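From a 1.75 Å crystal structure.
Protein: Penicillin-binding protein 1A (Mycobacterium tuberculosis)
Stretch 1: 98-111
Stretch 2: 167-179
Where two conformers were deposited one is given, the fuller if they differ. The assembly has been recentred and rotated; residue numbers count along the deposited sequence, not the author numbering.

Stretch 1 98-111: SFKVFALVAALEQG
Stretch 2, residues 167-179: QAVADAAHQAGIA

Two helices cross almost at right angles in this part of penicillin-binding protein 1A. Stretch 1 enters in a 3-10 segment already under way, which covers Ser 98 and Phe 99, and continues as an alpha helix to about Glu 109; stretch 2 enters already helical and stays so to about Ala 176. Their N-to-C directions make an angle of 101°, and the axes approach to 7.9 Å. Each of the closest pairs includes an alanine, which lets the backbones come near: the CA atoms of Ala 103 and Val 169 lie 4.9 Å apart, those of Phe 102 and Ala 173 5.3 Å, and those of Ala 106 and Ala 172 5.5 Å.

No direct hydrogen bond joins the stretches, and 507 Å² is buried mainly by apolar contact. At the centre, Ala 172 CB points toward the first helix, 3.4 Å from Phe 102 O, 4.0 Å from Ala 106 CB and 3.9 Å from Val 105 CG1; Val 105 is t (173°). Ala 106 CB in turn sits 3.6 Å from Ala 168 O. A methyl fills these positions while letting backbone approach backbone.

Phe 102 supplies bulk beside the crossing, its ring extending along Ala 173 and Ala 176 to Ile 178. Its CB points toward stretch 2, and chi1 of -55° (m) with chi2 of -58° lays a ring face over Ala 173, whose CA is 4.1 Å from the ring centroid in a CH-pi contact. Phe 102 CE1 reaches Ala 176 CB at 3.8 Å, and Phe 102 CZ reaches Ile 178 CD1 at 4.1 Å. Ile 178, m at both chi angles, follows the helix in extended conformation (-65/118). Phe 99 starts sideways, but chi1 of -139°, between wells, and chi2 of 71° bring its ring in, with Phe 99 CZ 3.7 Å from Ala 173 CB and Phe 99 CE1 4.3 Å from Ile 178 CG1. Val 169, t at 180°, places CG2 4.0 Å from Ala 103 CB and CG1 4.3 Å from Phe 102 CB.

Polar chains occupy the margin. Glu 109 (m, t, chi3 -14°) and Gln 175 (m, t, chi3 5°) meet through water: one water donates to Glu 109 OE1 at 2.7 Å and to Gln 175 OE1 at 2.5 Å, mediating between two acceptors that cannot bond directly. Within stretch 2, Gln 167 (t, p, chi3 65°) curls so that NE2 donates to Asp 171 OD1 at 3.0 Å, one turn on; Asp 171 is m.

Both helices end in Schellman motifs, with Gly 111 (80/31) and Gly 177 (121/6) at positive phi. At Gly 177 a CB would jam against the carbonyl O of Ala 176, so glycine fits.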

# COMPACT_ATOMS: atom_id res chain seq x y z
N SER A 98 -0.06 -7.08 3.99
CA SER A 98 -0.73 -5.88 3.52
C SER A 98 -1.60 -6.20 2.31
O SER A 98 -2.51 -5.44 1.96
CB SER A 98 0.24 -4.74 3.25
OG SER A 98 1.15 -5.02 2.21
N PHE A 99 -1.34 -7.36 1.67
CA PHE A 99 -2.10 -7.74 0.50
C PHE A 99 -3.45 -8.39 0.89
O PHE A 99 -4.35 -8.54 0.01
CB PHE A 99 -1.31 -8.72 -0.36
CG PHE A 99 -1.46 -8.44 -1.83
CD1 PHE A 99 -0.86 -7.32 -2.36
CD2 PHE A 99 -2.20 -9.24 -2.66
CE1 PHE A 99 -1.00 -7.00 -3.66
CE2 PHE A 99 -2.31 -8.93 -4.01
CZ PHE A 99 -1.73 -7.81 -4.50
N LYS A 100 -3.65 -8.73 2.19
CA LYS A 100 -4.88 -9.38 2.59
C LYS A 100 -6.13 -8.56 2.29
O LYS A 100 -7.23 -9.12 2.16
CB LYS A 100 -4.88 -9.71 4.12
CG LYS A 100 -3.93 -10.81 4.49
CD LYS A 100 -3.85 -11.07 5.97
CE LYS A 100 -2.81 -12.13 6.20
NZ LYS A 100 -2.57 -12.28 7.59
N VAL A 101 -5.99 -7.24 2.30
CA VAL A 101 -7.13 -6.34 2.08
C VAL A 101 -7.76 -6.64 0.75
O VAL A 101 -8.96 -6.46 0.59
CB VAL A 101 -6.81 -4.82 2.23
CG1 VAL A 101 -6.18 -4.55 3.56
CG2 VAL A 101 -5.98 -4.31 1.06
N PHE A 102 -6.98 -7.13 -0.22
CA PHE A 102 -7.58 -7.42 -1.54
C PHE A 102 -8.38 -8.70 -1.53
O PHE A 102 -9.35 -8.82 -2.30
CB PHE A 102 -6.49 -7.40 -2.65
CG PHE A 102 -5.76 -6.12 -2.65
CD1 PHE A 102 -6.46 -4.92 -2.82
CD2 PHE A 102 -4.41 -6.05 -2.41
CE1 PHE A 102 -5.81 -3.69 -2.75
CE2 PHE A 102 -3.76 -4.81 -2.35
CZ PHE A 102 -4.46 -3.63 -2.51
N ALA A 103 -8.00 -9.66 -0.69
CA ALA A 103 -8.86 -10.81 -0.46
C ALA A 103 -10.17 -10.39 0.18
O ALA A 103 -11.24 -10.91 -0.10
CB ALA A 103 -8.19 -11.89 0.36
N LEU A 104 -10.11 -9.43 1.08
CA LEU A 104 -11.34 -8.93 1.70
C LEU A 104 -12.23 -8.19 0.73
O LEU A 104 -13.47 -8.39 0.68
CB LEU A 104 -10.98 -8.08 2.89
CG LEU A 104 -12.15 -7.58 3.74
CD1 LEU A 104 -13.07 -8.66 4.24
CD2 LEU A 104 -11.65 -6.76 4.90
N VAL A 105 -11.61 -7.38 -0.14
CA VAL A 105 -12.35 -6.79 -1.23
C VAL A 105 -13.08 -7.85 -2.03
O VAL A 105 -14.29 -7.74 -2.30
CB VAL A 105 -11.48 -5.94 -2.20
CG1 VAL A 105 -12.27 -5.49 -3.39
CG2 VAL A 105 -10.92 -4.69 -1.50
N ALA A 106 -12.34 -8.85 -2.46
CA ALA A 106 -12.90 -9.91 -3.29
C ALA A 106 -14.09 -10.61 -2.61
O ALA A 106 -15.10 -10.91 -3.26
CB ALA A 106 -11.86 -10.96 -3.61
N ALA A 107 -13.92 -10.88 -1.32
CA ALA A 107 -14.94 -11.55 -0.55
C ALA A 107 -16.21 -10.71 -0.51
O ALA A 107 -17.35 -11.19 -0.75
CB ALA A 107 -14.44 -11.82 0.84
N LEU A 108 -16.07 -9.45 -0.14
CA LEU A 108 -17.20 -8.57 0.01
C LEU A 108 -17.93 -8.44 -1.33
O LEU A 108 -19.16 -8.39 -1.36
CB LEU A 108 -16.75 -7.20 0.51
CG LEU A 108 -16.32 -7.19 1.97
CD1 LEU A 108 -15.41 -6.00 2.23
CD2 LEU A 108 -17.49 -7.07 2.86
N GLU A 109 -17.19 -8.43 -2.43
CA GLU A 109 -17.78 -8.33 -3.77
C GLU A 109 -18.67 -9.58 -4.10
O GLU A 109 -19.53 -9.53 -5.02
CB GLU A 109 -16.69 -8.10 -4.77
CG GLU A 109 -16.18 -6.67 -4.74
CD GLU A 109 -15.11 -6.37 -5.76
OE1 GLU A 109 -14.57 -7.32 -6.32
OE2 GLU A 109 -14.82 -5.17 -5.97
N GLN A 110 -18.42 -10.69 -3.43
CA GLN A 110 -19.15 -11.93 -3.61
C GLN A 110 -20.22 -12.14 -2.58
O GLN A 110 -20.79 -13.21 -2.47
CB GLN A 110 -18.20 -13.11 -3.63
CG GLN A 110 -17.32 -13.10 -4.84
CD GLN A 110 -16.43 -14.33 -4.96
OE1 GLN A 110 -16.71 -15.45 -4.47
NE2 GLN A 110 -15.35 -14.13 -5.72
N GLY A 111 -20.43 -11.15 -1.72
CA GLY A 111 -21.47 -11.22 -0.72
C GLY A 111 -21.07 -12.03 0.49
O GLY A 111 -21.90 -12.64 1.16
N GLN A 167 -7.18 -16.25 -8.08
CA GLN A 167 -7.47 -15.34 -9.18
C GLN A 167 -8.41 -14.23 -8.77
O GLN A 167 -8.30 -13.07 -9.23
CB GLN A 167 -8.07 -16.08 -10.38
CG GLN A 167 -8.24 -15.23 -11.64
CD GLN A 167 -6.91 -14.79 -12.22
OE1 GLN A 167 -6.09 -15.62 -12.68
NE2 GLN A 167 -6.64 -13.50 -12.15
N ALA A 168 -9.34 -14.52 -7.87
CA ALA A 168 -10.29 -13.45 -7.43
C ALA A 168 -9.58 -12.42 -6.59
O ALA A 168 -9.96 -11.25 -6.64
CB ALA A 168 -11.43 -14.00 -6.64
N VAL A 169 -8.54 -12.84 -5.85
CA VAL A 169 -7.73 -11.88 -5.08
C VAL A 169 -6.93 -10.98 -6.04
O VAL A 169 -6.92 -9.73 -5.89
CB VAL A 169 -6.75 -12.60 -4.10
CG1 VAL A 169 -5.92 -11.60 -3.33
CG2 VAL A 169 -7.48 -13.55 -3.17
N ALA A 170 -6.36 -11.60 -7.07
CA ALA A 170 -5.63 -10.84 -8.09
C ALA A 170 -6.55 -9.86 -8.81
O ALA A 170 -6.16 -8.72 -9.08
CB ALA A 170 -5.03 -11.76 -9.12
N ASP A 171 -7.74 -10.32 -9.18
CA ASP A 171 -8.71 -9.46 -9.85
C ASP A 171 -9.03 -8.23 -9.01
O ASP A 171 -9.06 -7.11 -9.51
CB ASP A 171 -10.00 -10.22 -10.19
CG ASP A 171 -9.81 -11.27 -11.27
OD1 ASP A 171 -8.72 -11.38 -11.94
OD2 ASP A 171 -10.77 -12.06 -11.50
N ALA A 172 -9.35 -8.46 -7.74
CA ALA A 172 -9.63 -7.34 -6.84
C ALA A 172 -8.47 -6.36 -6.70
O ALA A 172 -8.66 -5.10 -6.70
CB ALA A 172 -10.04 -7.86 -5.47
N ALA A 173 -7.25 -6.90 -6.59
CA ALA A 173 -6.09 -6.07 -6.40
C ALA A 173 -5.83 -5.25 -7.65
O ALA A 173 -5.62 -4.05 -7.60
CB ALA A 173 -4.89 -6.97 -6.14
N HIS A 174 -5.88 -5.91 -8.81
CA HIS A 174 -5.77 -5.18 -10.06
C HIS A 174 -6.85 -4.10 -10.24
O HIS A 174 -6.52 -2.97 -10.64
CB HIS A 174 -5.79 -6.14 -11.24
CG HIS A 174 -4.50 -6.90 -11.39
ND1 HIS A 174 -4.49 -8.20 -11.81
CD2 HIS A 174 -3.20 -6.51 -11.31
CE1 HIS A 174 -3.24 -8.62 -11.90
NE2 HIS A 174 -2.44 -7.60 -11.64
N GLN A 175 -8.07 -4.41 -9.92
CA GLN A 175 -9.17 -3.46 -10.03
C GLN A 175 -8.99 -2.27 -9.08
O GLN A 175 -9.29 -1.15 -9.44
CB GLN A 175 -10.49 -4.19 -9.81
CG GLN A 175 -10.84 -5.12 -11.01
CD GLN A 175 -11.92 -6.11 -10.67
OE1 GLN A 175 -12.46 -6.05 -9.59
NE2 GLN A 175 -12.24 -7.04 -11.59
N ALA A 176 -8.42 -2.52 -7.91
CA ALA A 176 -8.14 -1.44 -6.94
C ALA A 176 -7.06 -0.48 -7.38
O ALA A 176 -7.02 0.64 -6.90
CB ALA A 176 -7.79 -2.02 -5.58
N GLY A 177 -6.22 -0.92 -8.36
CA GLY A 177 -5.10 -0.13 -8.87
C GLY A 177 -3.75 -0.75 -8.75
O GLY A 177 -2.77 -0.06 -9.07
N ILE A 178 -3.61 -2.00 -8.30
CA ILE A 178 -2.31 -2.67 -8.41
C ILE A 178 -2.02 -2.82 -9.87
O ILE A 178 -2.80 -3.43 -10.61
CB ILE A 178 -2.25 -4.01 -7.65
CG1 ILE A 178 -2.59 -3.84 -6.14
CG2 ILE A 178 -0.90 -4.64 -7.86
CD1 ILE A 178 -1.68 -2.88 -5.39
N ALA A 179 -0.95 -2.20 -10.37
CA ALA A 179 -0.75 -2.16 -11.83
C ALA A 179 -0.54 -3.57 -12.36
O ALA A 179 0.01 -4.43 -11.65
CB ALA A 179 0.45 -1.32 -12.20
O HOH W 1 -12.78 -8.09 -8.12
O HOH W 2 -13.23 -4.47 -7.91